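Local coordinates for protein glutaredoxin (Chlorella sorokiniana, PDB 4I2U) that binds glutathione and, as a glutaredoxin of the thioredoxin fold, probably reduces disulfides in the upkeep of cell redox balance, at residues A[33-36]-A[37-41]; A[98-102]-A[103-107]. All blocks are in the same frame, centred on the assembly; numbering follows the deposited sequence.

Contact 1 and contact 2 are two helix ends that lie side by side, their centres 13 Å apart. In contact 1 the helix 26-36 runs out into the loop leading to strand 45-48; in contact 2 the last helix, 95-102, turns into the C-terminal segment. They meet mainly through apolar atoms: F38 CB lies 3.8 Å from L100 CD1, and L39 CD2 packs 3.5 Å from the backbone oxygen V105 O. Neither belongs to the glutathione pocket. The side chain of A34 is about 11 Å from the bound glutathione, whose pocket includes C25 and Y27 near the other end of helix 26-36.

Contact 1. Residues A[33-36]-A[37-41]; sequences RALE and KFLPK
The carbonyl of L35 gathers two backbone donors from the chain that leaves the helix, L39 N at 3.1 Å and F38 N at 3.0 Å. The first lies in the carbonyl plane, whereas the second stands 46° out of it, so one oxygen serves two successive amides as the chain turns. Before it, K37 N has weak bonds to R33 O and A34 O. A CA-H...O contact of 3.2 Å from E36 CA to L39 O accompanies the return of the outgoing chain past the last turn. Among the side chains, E36 and K41 cross obliquely: the carboxylate oxygen E36 OE2 rests 3.4 Å from K41 CG, against the aliphatic part of the lysine. The extended chain of K41 carries its ammonium past the carboxylate, leaving E36 OE2 and K41 NZ 4.8 Å apart, too far for a salt bridge, though the opposite charges probably still attract. Were E36 replaced by an alanine, the methylenes of K41 would probably lose the carboxylate they lie against, and its ammonium a nearby opposite charge, leaving the lysine freer to swing. Long, flexible K37 suits the surface, and its CB lies over the centre of the F38 ring, 3.9 Å above the plane. With CG anti to the carbonyl carbon (chi1 -52°), F38 brings its CD2 to 3.6 Å from A34 O, while branched L39 lays CB and CG beside L35 O. Small A34 lets helix 84-93 come close, at T87 and A91. L35 and L39 turn to V17 of strand 17-21 and to I44, and with F38 they also pack on helix 95-102, so this helix end is wedged between the sheet and the two C-terminal helices.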
loop_
_atom_site.group_PDB
_atom_site.type_symbol
_atom_site.label_atom_id
_atom_site.label_comp_id
_atom_site.label_asym_id
_atom_site.label_seq_id
_atom_site.Cartn_x
_atom_site.Cartn_y
_atom_site.Cartn_z
ATOM N N ARG A 33 2.833 8.804 4.745
ATOM C CA ARG A 33 2.327 10.030 5.353
ATOM C C ARG A 33 0.941 10.370 4.852
ATOM O O ARG A 33 0.099 10.857 5.611
ATOM C CB ARG A 33 3.307 11.183 5.134
ATOM C CG ARG A 33 4.569 11.052 5.988
ATOM C CD ARG A 33 5.642 12.086 5.625
ATOM N NE ARG A 33 6.766 12.042 6.563
ATOM C CZ ARG A 33 7.968 12.575 6.340
ATOM N NH1 ARG A 33 8.227 13.203 5.197
ATOM N NH2 ARG A 33 8.918 12.475 7.270
ATOM N N ALA A 34 0.669 10.102 3.584
ATOM C CA ALA A 34 -0.664 10.330 3.044
ATOM C C ALA A 34 -1.704 9.456 3.743
ATOM O O ALA A 34 -2.767 9.933 4.148
ATOM C CB ALA A 34 -0.670 10.068 1.549
ATOM N N LEU A 35 -1.415 8.172 3.887
ATOM C CA LEU A 35 -2.322 7.258 4.559
ATOM C C LEU A 35 -2.502 7.622 6.040
ATOM O O LEU A 35 -3.604 7.490 6.588
ATOM C CB LEU A 35 -1.800 5.825 4.439
ATOM C CG LEU A 35 -1.804 5.259 3.010
ATOM C CD1 LEU A 35 -0.928 4.041 2.940
ATOM C CD2 LEU A 35 -3.220 4.932 2.578
ATOM N N GLU A 36 -1.448 8.125 6.674
ATOM C CA GLU A 36 -1.476 8.426 8.101
ATOM C C GLU A 36 -2.307 9.644 8.418
ATOM O O GLU A 36 -2.603 9.884 9.587
ATOM C CB GLU A 36 -0.060 8.605 8.636
ATOM C CG GLU A 36 0.711 7.291 8.749
ATOM C CD GLU A 36 2.209 7.470 8.878
ATOM O OE1 GLU A 36 2.668 8.610 9.086
ATOM O OE2 GLU A 36 2.921 6.456 8.762
ATOM N N LYS A 37 -2.724 10.405 7.414
ATOM C CA LYS A 37 -3.682 11.481 7.647
ATOM C C LYS A 37 -5.014 10.908 8.109
ATOM O O LYS A 37 -5.786 11.589 8.778
ATOM C CB LYS A 37 -3.916 12.281 6.372
ATOM C CG LYS A 37 -2.713 13.022 5.843
ATOM C CD LYS A 37 -3.023 13.608 4.470
ATOM C CE LYS A 37 -1.859 14.407 3.911
ATOM N NZ LYS A 37 -1.751 15.758 4.527
ATOM N N PHE A 38 -5.306 9.670 7.731
ATOM C CA PHE A 38 -6.630 9.088 7.945
ATOM C C PHE A 38 -6.647 7.907 8.879
ATOM O O PHE A 38 -7.689 7.634 9.493
ATOM C CB PHE A 38 -7.224 8.676 6.599
ATOM C CG PHE A 38 -7.196 9.775 5.590
ATOM C CD1 PHE A 38 -7.980 10.894 5.775
ATOM C CD2 PHE A 38 -6.353 9.726 4.500
ATOM C CE1 PHE A 38 -7.957 11.931 4.874
ATOM C CE2 PHE A 38 -6.330 10.767 3.585
ATOM C CZ PHE A 38 -7.129 11.870 3.775
ATOM N N LEU A 39 -5.512 7.219 8.993
ATOM C CA LEU A 39 -5.376 5.962 9.716
ATOM C C LEU A 39 -4.135 5.980 10.561
ATOM O O LEU A 39 -3.113 6.555 10.164
ATOM C CB LEU A 39 -5.112 4.832 8.718
ATOM C CG LEU A 39 -5.986 4.738 7.474
ATOM C CD1 LEU A 39 -5.299 3.920 6.411
ATOM C CD2 LEU A 39 -7.332 4.128 7.817
ATOM N N PRO A 40 -4.157 5.284 11.692
ATOM C CA PRO A 40 -2.906 5.178 12.429
ATOM C C PRO A 40 -1.981 4.165 11.785
ATOM O O PRO A 40 -2.413 3.293 11.029
ATOM C CB PRO A 40 -3.342 4.711 13.817
ATOM C CG PRO A 40 -4.686 4.123 13.647
ATOM C CD PRO A 40 -5.296 4.702 12.410
ATOM N N LYS A 41 -0.702 4.279 12.119
ATOM C CA LYS A 41 0.320 3.373 11.593
ATOM C C LYS A 41 -0.004 1.911 11.875
ATOM O O LYS A 41 0.321 1.039 11.071
ATOM C CB LYS A 41 1.695 3.701 12.184
ATOM C CG LYS A 41 2.243 5.036 11.755
ATOM C CD LYS A 41 3.667 5.250 12.266
ATOM C CE LYS A 41 4.050 6.725 12.226
ATOM N NZ LYS A 41 5.404 6.984 12.789
#

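Contact 2. Residues A[98-102]-A[103-107]; sequences VMLRN and AGVLL
L100 and L106 meet at their CB atoms, 3.8 Å apart, where the chain folds back over the last turn of the helix. L106 points at that turn; its CG, anti to the backbone N (chi1 176°), sits beside the carbonyl carbon, from where CD2 reaches L100 CB and R101 CG. On the buried side L100 CD2 also touches V105 CG2 at 3.8 Å, the two side chains crossing, and branched aliphatic residues suit this close apolar fit. R101 CG joins the close part too, 3.3 Å from L106 O. The reversal is a Schellman motif centred on G104, which takes positive phi (83°); a CB there would be jammed against the carbonyl O of A103. V105 N bonds to L100 O at 3.1 Å and G104 N to R101 O at 3.0 Å, the latter donor standing well above the carbonyl plane. A103 N still bonds M99 O as in the helix, and its small methyl lies 3.4 Å from that same oxygen.

The looser, polar side begins where R101 bends at chi3 (-68°). Beyond the bend, water joins the guanidinium to the outgoing chain: R101 NH1 donates to it in the guanidinium plane, and the water donates to L107 O at 2.7 Å. A long, charged side chain fits this margin, where it can cover the backbone and still reach solvent.

Inward, M99 and L100 pack on I76 of strand 73-76; K16, just before strand 17-21, hydrogen-bonds A103 O through NZ and touches V105, which places the turn beside the start of that strand.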
loop_
_atom_site.group_PDB
_atom_site.type_symbol
_atom_site.label_atom_id
_atom_site.label_comp_id
_atom_site.label_asym_id
_atom_site.label_seq_id
_atom_site.Cartn_x
_atom_site.Cartn_y
_atom_site.Cartn_z
ATOM N N VAL A 98 -12.722 8.133 0.082
ATOM C CA VAL A 98 -13.860 7.346 -0.374
ATOM C C VAL A 98 -13.514 5.860 -0.330
ATOM O O VAL A 98 -14.298 5.047 0.160
ATOM C CB VAL A 98 -14.304 7.752 -1.807
ATOM C CG1 VAL A 98 -15.351 6.769 -2.365
ATOM C CG2 VAL A 98 -14.841 9.177 -1.813
ATOM N N MET A 99 -12.347 5.493 -0.840
ATOM C CA MET A 99 -11.946 4.089 -0.811
ATOM C C MET A 99 -11.804 3.540 0.591
ATOM O O MET A 99 -12.196 2.399 0.869
ATOM C CB MET A 99 -10.641 3.892 -1.570
ATOM C CG MET A 99 -10.824 4.074 -3.064
ATOM S SD MET A 99 -9.414 3.635 -4.066
ATOM C CE MET A 99 -8.371 4.949 -3.637
ATOM N N LEU A 100 -11.234 4.331 1.486
ATOM C CA LEU A 100 -11.062 3.884 2.869
ATOM C C LEU A 100 -12.400 3.732 3.580
ATOM O O LEU A 100 -12.594 2.774 4.331
ATOM C CB LEU A 100 -10.161 4.854 3.622
ATOM C CG LEU A 100 -8.701 4.946 3.173
ATOM C CD1 LEU A 100 -8.019 6.057 3.915
ATOM C CD2 LEU A 100 -7.947 3.646 3.405
ATOM N N ARG A 101 -13.326 4.645 3.341
ATOM C CA ARG A 101 -14.654 4.493 3.919
ATOM C C ARG A 101 -15.345 3.252 3.350
ATOM O O ARG A 101 -15.963 2.478 4.085
ATOM C CB ARG A 101 -15.504 5.738 3.679
ATOM C CG ARG A 101 -15.068 6.924 4.518
ATOM C CD ARG A 101 -16.081 8.073 4.551
ATOM N NE ARG A 101 -16.187 8.716 3.248
ATOM C CZ ARG A 101 -15.494 9.789 2.853
ATOM N NH1 ARG A 101 -14.646 10.425 3.655
ATOM N NH2 ARG A 101 -15.678 10.233 1.634
ATOM N N ASN A 102 -15.224 3.026 2.044
ATOM C CA ASN A 102 -15.856 1.853 1.450
ATOM C C ASN A 102 -15.264 0.560 2.010
ATOM O O ASN A 102 -15.962 -0.460 2.121
ATOM C CB ASN A 102 -15.704 1.863 -0.069
ATOM C CG ASN A 102 -16.566 2.906 -0.737
ATOM O OD1 ASN A 102 -17.486 3.453 -0.128
ATOM N ND2 ASN A 102 -16.264 3.196 -1.995
ATOM N N ALA A 103 -13.986 0.600 2.365
ATOM C CA ALA A 103 -13.291 -0.558 2.908
ATOM C C ALA A 103 -13.598 -0.778 4.382
ATOM O O ALA A 103 -13.202 -1.792 4.953
ATOM C CB ALA A 103 -11.786 -0.405 2.698
ATOM N N GLY A 104 -14.301 0.166 5.001
ATOM C CA GLY A 104 -14.716 0.029 6.383
ATOM C C GLY A 104 -13.681 0.421 7.422
ATOM O O GLY A 104 -13.821 0.075 8.592
ATOM N N VAL A 105 -12.648 1.146 7.018
ATOM C CA VAL A 105 -11.573 1.504 7.933
ATOM C C VAL A 105 -11.486 2.998 8.199
ATOM O O VAL A 105 -10.553 3.460 8.866
ATOM C CB VAL A 105 -10.185 0.982 7.437
ATOM C CG1 VAL A 105 -10.189 -0.526 7.344
ATOM C CG2 VAL A 105 -9.777 1.620 6.111
ATOM N N LEU A 106 -12.460 3.746 7.687
ATOM C CA LEU A 106 -12.537 5.180 7.933
ATOM C C LEU A 106 -13.985 5.550 8.120
ATOM O O LEU A 106 -14.834 5.185 7.304
ATOM C CB LEU A 106 -11.920 5.949 6.757
ATOM C CG LEU A 106 -11.983 7.476 6.771
ATOM C CD1 LEU A 106 -11.251 8.035 7.990
ATOM C CD2 LEU A 106 -11.387 8.039 5.494
ATOM N N LEU A 107 -14.275 6.264 9.201
ATOM C CA LEU A 107 -15.592 6.836 9.432
ATOM C C LEU A 107 -15.716 8.225 8.837
ATOM O O LEU A 107 -14.724 8.941 8.687
ATOM C CB LEU A 107 -15.837 6.971 10.940
ATOM C CG LEU A 107 -15.737 5.685 11.749
ATOM C CD1 LEU A 107 -15.821 5.990 13.243
ATOM C CD2 LEU A 107 -16.824 4.718 11.341
HETATM O O HOH W 1 -14.059 10.450 6.570
#